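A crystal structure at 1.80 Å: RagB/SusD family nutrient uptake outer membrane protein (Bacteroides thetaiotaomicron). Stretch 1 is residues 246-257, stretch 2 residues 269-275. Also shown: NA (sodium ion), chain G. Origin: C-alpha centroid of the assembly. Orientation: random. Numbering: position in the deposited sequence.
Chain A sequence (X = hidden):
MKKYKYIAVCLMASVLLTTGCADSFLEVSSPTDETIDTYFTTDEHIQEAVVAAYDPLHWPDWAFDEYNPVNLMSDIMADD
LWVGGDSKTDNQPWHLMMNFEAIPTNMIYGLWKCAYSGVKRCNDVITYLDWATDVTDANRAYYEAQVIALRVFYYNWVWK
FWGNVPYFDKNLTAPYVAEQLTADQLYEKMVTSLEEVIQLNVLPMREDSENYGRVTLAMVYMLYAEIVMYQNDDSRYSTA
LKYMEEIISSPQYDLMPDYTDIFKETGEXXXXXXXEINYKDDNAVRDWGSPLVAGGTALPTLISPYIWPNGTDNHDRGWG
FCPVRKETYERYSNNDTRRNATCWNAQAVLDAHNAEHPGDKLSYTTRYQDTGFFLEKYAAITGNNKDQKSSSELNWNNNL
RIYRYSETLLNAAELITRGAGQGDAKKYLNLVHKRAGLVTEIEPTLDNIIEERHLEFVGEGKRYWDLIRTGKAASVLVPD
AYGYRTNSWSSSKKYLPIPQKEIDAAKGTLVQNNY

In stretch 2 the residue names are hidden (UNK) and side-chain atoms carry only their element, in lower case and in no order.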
# COMPACT_ATOMS: atom_id res chain seq x y z
N GLU A 246 -3.72 -22.16 3.42
CA GLU A 246 -4.97 -22.09 4.22
C GLU A 246 -5.94 -21.09 3.58
O GLU A 246 -7.12 -21.39 3.47
CB GLU A 246 -4.66 -21.69 5.65
CG GLU A 246 -4.11 -22.84 6.47
CD GLU A 246 -3.90 -22.51 7.93
OE1 GLU A 246 -4.60 -21.63 8.43
OE2 GLU A 246 -3.01 -23.14 8.55
N ILE A 247 -5.43 -19.93 3.14
CA ILE A 247 -6.25 -18.91 2.42
C ILE A 247 -6.73 -19.52 1.11
O ILE A 247 -7.91 -19.35 0.75
CB ILE A 247 -5.45 -17.61 2.19
CG1 ILE A 247 -5.04 -16.95 3.50
CG2 ILE A 247 -6.26 -16.65 1.32
CD1 ILE A 247 -4.09 -15.80 3.37
N ILE A 248 -5.84 -20.19 0.37
CA ILE A 248 -6.20 -20.81 -0.93
C ILE A 248 -7.28 -21.86 -0.69
O ILE A 248 -8.21 -21.93 -1.51
CB ILE A 248 -4.94 -21.36 -1.65
CG1 ILE A 248 -4.07 -20.23 -2.20
CG2 ILE A 248 -5.32 -22.33 -2.74
CD1 ILE A 248 -2.65 -20.66 -2.54
N SER A 249 -7.21 -22.64 0.39
CA SER A 249 -8.23 -23.67 0.68
C SER A 249 -9.58 -23.03 1.03
O SER A 249 -10.60 -23.66 0.80
CB SER A 249 -7.80 -24.61 1.79
OG SER A 249 -6.64 -25.32 1.41
N SER A 250 -9.61 -21.82 1.60
CA SER A 250 -10.89 -21.15 1.93
C SER A 250 -11.72 -20.95 0.67
O SER A 250 -11.26 -20.33 -0.31
CB SER A 250 -10.69 -19.82 2.63
OG SER A 250 -11.96 -19.19 2.77
N PRO A 251 -13.01 -21.33 0.70
CA PRO A 251 -13.91 -20.98 -0.38
C PRO A 251 -14.27 -19.49 -0.32
O PRO A 251 -14.93 -19.04 -1.21
CB PRO A 251 -15.16 -21.85 -0.12
CG PRO A 251 -15.16 -22.03 1.38
CD PRO A 251 -13.70 -22.05 1.80
N GLN A 252 -13.79 -18.73 0.67
CA GLN A 252 -14.27 -17.31 0.76
C GLN A 252 -13.20 -16.31 0.33
O GLN A 252 -13.40 -15.09 0.54
CB GLN A 252 -14.82 -17.07 2.15
CG GLN A 252 -16.10 -17.88 2.37
CD GLN A 252 -16.77 -17.45 3.64
OE1 GLN A 252 -17.85 -16.84 3.63
NE2 GLN A 252 -16.11 -17.73 4.75
N TYR A 253 -12.18 -16.81 -0.35
CA TYR A 253 -11.14 -16.01 -1.05
C TYR A 253 -10.93 -16.63 -2.43
O TYR A 253 -10.77 -17.87 -2.57
CB TYR A 253 -9.86 -15.97 -0.22
CG TYR A 253 -10.00 -15.23 1.08
CD1 TYR A 253 -10.26 -13.87 1.10
CD2 TYR A 253 -9.84 -15.88 2.29
CE1 TYR A 253 -10.38 -13.17 2.30
CE2 TYR A 253 -10.00 -15.22 3.49
CZ TYR A 253 -10.26 -13.86 3.49
OH TYR A 253 -10.35 -13.19 4.69
N ASP A 254 -10.93 -15.79 -3.46
CA ASP A 254 -10.79 -16.28 -4.84
C ASP A 254 -10.49 -15.07 -5.70
O ASP A 254 -10.54 -13.94 -5.13
CB ASP A 254 -12.07 -16.97 -5.33
CG ASP A 254 -11.83 -18.02 -6.42
OD1 ASP A 254 -10.76 -17.98 -7.05
OD2 ASP A 254 -12.74 -18.85 -6.63
N LEU A 255 -10.22 -15.28 -6.99
CA LEU A 255 -9.96 -14.17 -7.95
C LEU A 255 -11.29 -13.67 -8.50
O LEU A 255 -12.16 -14.50 -8.85
CB LEU A 255 -9.05 -14.62 -9.10
CG LEU A 255 -7.62 -15.00 -8.74
CD1 LEU A 255 -6.86 -15.51 -9.98
CD2 LEU A 255 -6.87 -13.86 -8.08
N MET A 256 -11.43 -12.35 -8.63
CA MET A 256 -12.54 -11.77 -9.40
C MET A 256 -12.30 -12.19 -10.85
O MET A 256 -11.17 -12.15 -11.37
CB MET A 256 -12.58 -10.24 -9.30
CG MET A 256 -12.68 -9.73 -7.89
SD MET A 256 -13.29 -8.00 -7.82
CE MET A 256 -15.02 -8.32 -8.22
N PRO A 257 -13.33 -12.66 -11.57
CA PRO A 257 -13.06 -13.12 -12.92
C PRO A 257 -12.58 -12.02 -13.86
O PRO A 257 -11.90 -12.35 -14.80
CB PRO A 257 -14.43 -13.65 -13.39
CG PRO A 257 -15.22 -13.93 -12.13
CD PRO A 257 -14.67 -12.98 -11.08
N UNK A 269 -13.97 -4.96 -0.89
CA UNK A 269 -14.25 -6.13 -0.02
C UNK A 269 -14.92 -7.24 -0.84
O UNK A 269 -15.85 -7.90 -0.32
c UNK A 269 -14.25 -4.77 2.10
c UNK A 269 -11.35 -6.31 4.00
n UNK A 269 -13.45 -2.91 3.11
c UNK A 269 -13.08 -5.11 2.86
c UNK A 269 -10.90 -5.14 4.59
c UNK A 269 -14.42 -3.42 2.26
c UNK A 269 -11.52 -3.94 4.35
c UNK A 269 -12.63 -3.94 3.50
c UNK A 269 -12.40 -6.30 3.11
c UNK A 269 -15.07 -5.70 1.23
N UNK A 270 -14.42 -7.48 -2.05
CA UNK A 270 -14.91 -8.55 -2.95
C UNK A 270 -14.36 -9.89 -2.46
O UNK A 270 -13.59 -9.97 -1.47
o UNK A 270 -13.05 -8.57 -4.40
c UNK A 270 -14.45 -8.32 -4.34
N UNK A 271 -14.61 -10.94 -3.24
CA UNK A 271 -14.06 -12.27 -2.87
C UNK A 271 -12.53 -12.25 -2.96
O UNK A 271 -11.87 -13.08 -2.32
c UNK A 271 -14.41 -14.72 -3.07
c UNK A 271 -14.67 -13.37 -3.74
c UNK A 271 -15.51 -15.69 -3.29
c UNK A 271 -14.20 -13.27 -5.18
N UNK A 272 -11.97 -11.28 -3.69
CA UNK A 272 -10.50 -11.17 -3.85
C UNK A 272 -9.85 -10.42 -2.68
O UNK A 272 -8.63 -10.53 -2.52
c UNK A 272 -10.19 -10.41 -5.12
o UNK A 272 -7.25 -10.09 -7.21
o UNK A 272 -9.32 -10.62 -7.80
c UNK A 272 -8.42 -10.41 -6.95
c UNK A 272 -8.75 -10.57 -5.51
N UNK A 273 -10.61 -9.63 -1.93
CA UNK A 273 -10.04 -8.69 -0.93
C UNK A 273 -9.76 -9.45 0.36
O UNK A 273 -10.71 -10.00 0.93
c UNK A 273 -10.91 -7.49 -0.60
o UNK A 273 -11.50 -6.94 -1.75
N UNK A 274 -8.50 -9.46 0.79
CA UNK A 274 -8.04 -9.93 2.14
C UNK A 274 -7.96 -8.73 3.09
O UNK A 274 -8.45 -8.82 4.25
c UNK A 274 -6.09 -10.93 3.39
c UNK A 274 -6.72 -10.70 2.02
c UNK A 274 -5.73 -12.65 0.70
c UNK A 274 -6.96 -11.99 1.23
N UNK A 275 -7.43 -7.59 2.63
CA UNK A 275 -7.40 -6.39 3.50
C UNK A 275 -7.39 -5.13 2.65
O UNK A 275 -6.62 -5.06 1.67
c UNK A 275 -6.31 -5.60 5.66
c UNK A 275 -7.34 -5.77 6.58
c UNK A 275 -6.21 -6.50 4.46
c UNK A 275 -7.44 -4.93 7.68
c UNK A 275 -6.54 -3.90 7.85
c UNK A 275 -5.41 -4.55 5.84
c UNK A 275 -5.51 -3.72 6.95
NA NA G . -9.63 -19.90 -2.09
O HOH W 1 -9.57 -10.75 5.49
O HOH W 2 -10.85 -21.01 -3.62

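Position 269 carries ten side-chain atoms: one carbon leading into fused five- and six-membered rings that together hold eight carbons and one nitrogen. An indole is the standard side chain of this form, so the residue is W269. It makes no contact with stretch 1, and its ring nitrogen is hydrogen-bonded elsewhere in the structure.

Position 270 has one carbon followed by one oxygen, and the oxygen lies 3.5 Å from M256 SD. A two-atom side chain ending in oxygen is that of serine, S270. Its CA-to-CB bond points toward stretch 1, and its OG accepts a hydrogen bond from the backbone N of position 272 (3.0 Å), within the type I turn that runs from 270 to 273.

At position 271 there are four carbons, forked at the first, with one arm two carbons long. The longer arm passes the backbone of P251 and Q252; its inner carbon comes within 3.8 Å of Q252 O and 4.0 Å of D254 CB. The fork at the first carbon and the unequal arms identify I271, whose chi2 of 147° falls between wells.

Position 272 shows three carbons in a row, the third carrying two oxygens. One oxygen is 2.9 Å from M256 N, and the other is 3.9 Å from L255 CD2. A carboxylate at the end of this chain makes the residue E272.

Position 273 again has one carbon and one oxygen, and its CA-to-CB bond points away from stretch 1: S273. The backbone still takes part, S273 O lying near the plane of the Y253 ring at its edge, 3.5 Å from CE1.

Position 274 repeats the forked four-carbon pattern with unequal arms. Its inner arm carbon lies 3.8 Å from Y253 CE1 and the arm's end 4.1 Å from I247 CG2, an apolar setting that suits I274.

Position 275 has one carbon and a ring of six carbons without a hydroxyl, hence F275, out of reach of stretch 1.

The contact rests on two hydrogen bonds to stretch 1 amides. D254 N donates to I271 O (3.1 Å), and M256 N donates to E272 OE1 (2.9 Å, 165° at the hydrogen), so a side-chain carboxylate serves where a backbone carbonyl might. CA-H...O contacts from Y253 CA to I271 O (3.3 Å) and from E272 CA to D254 O (3.1 Å) add to the backbone pairing. Beyond it, I247, Y253 and I274 form an apolar patch, and water 1 bridges Y253 OH (2.7 Å) and I274 O (2.6 Å), donating to both.

Stretch 2 (269-275) WSIESIF
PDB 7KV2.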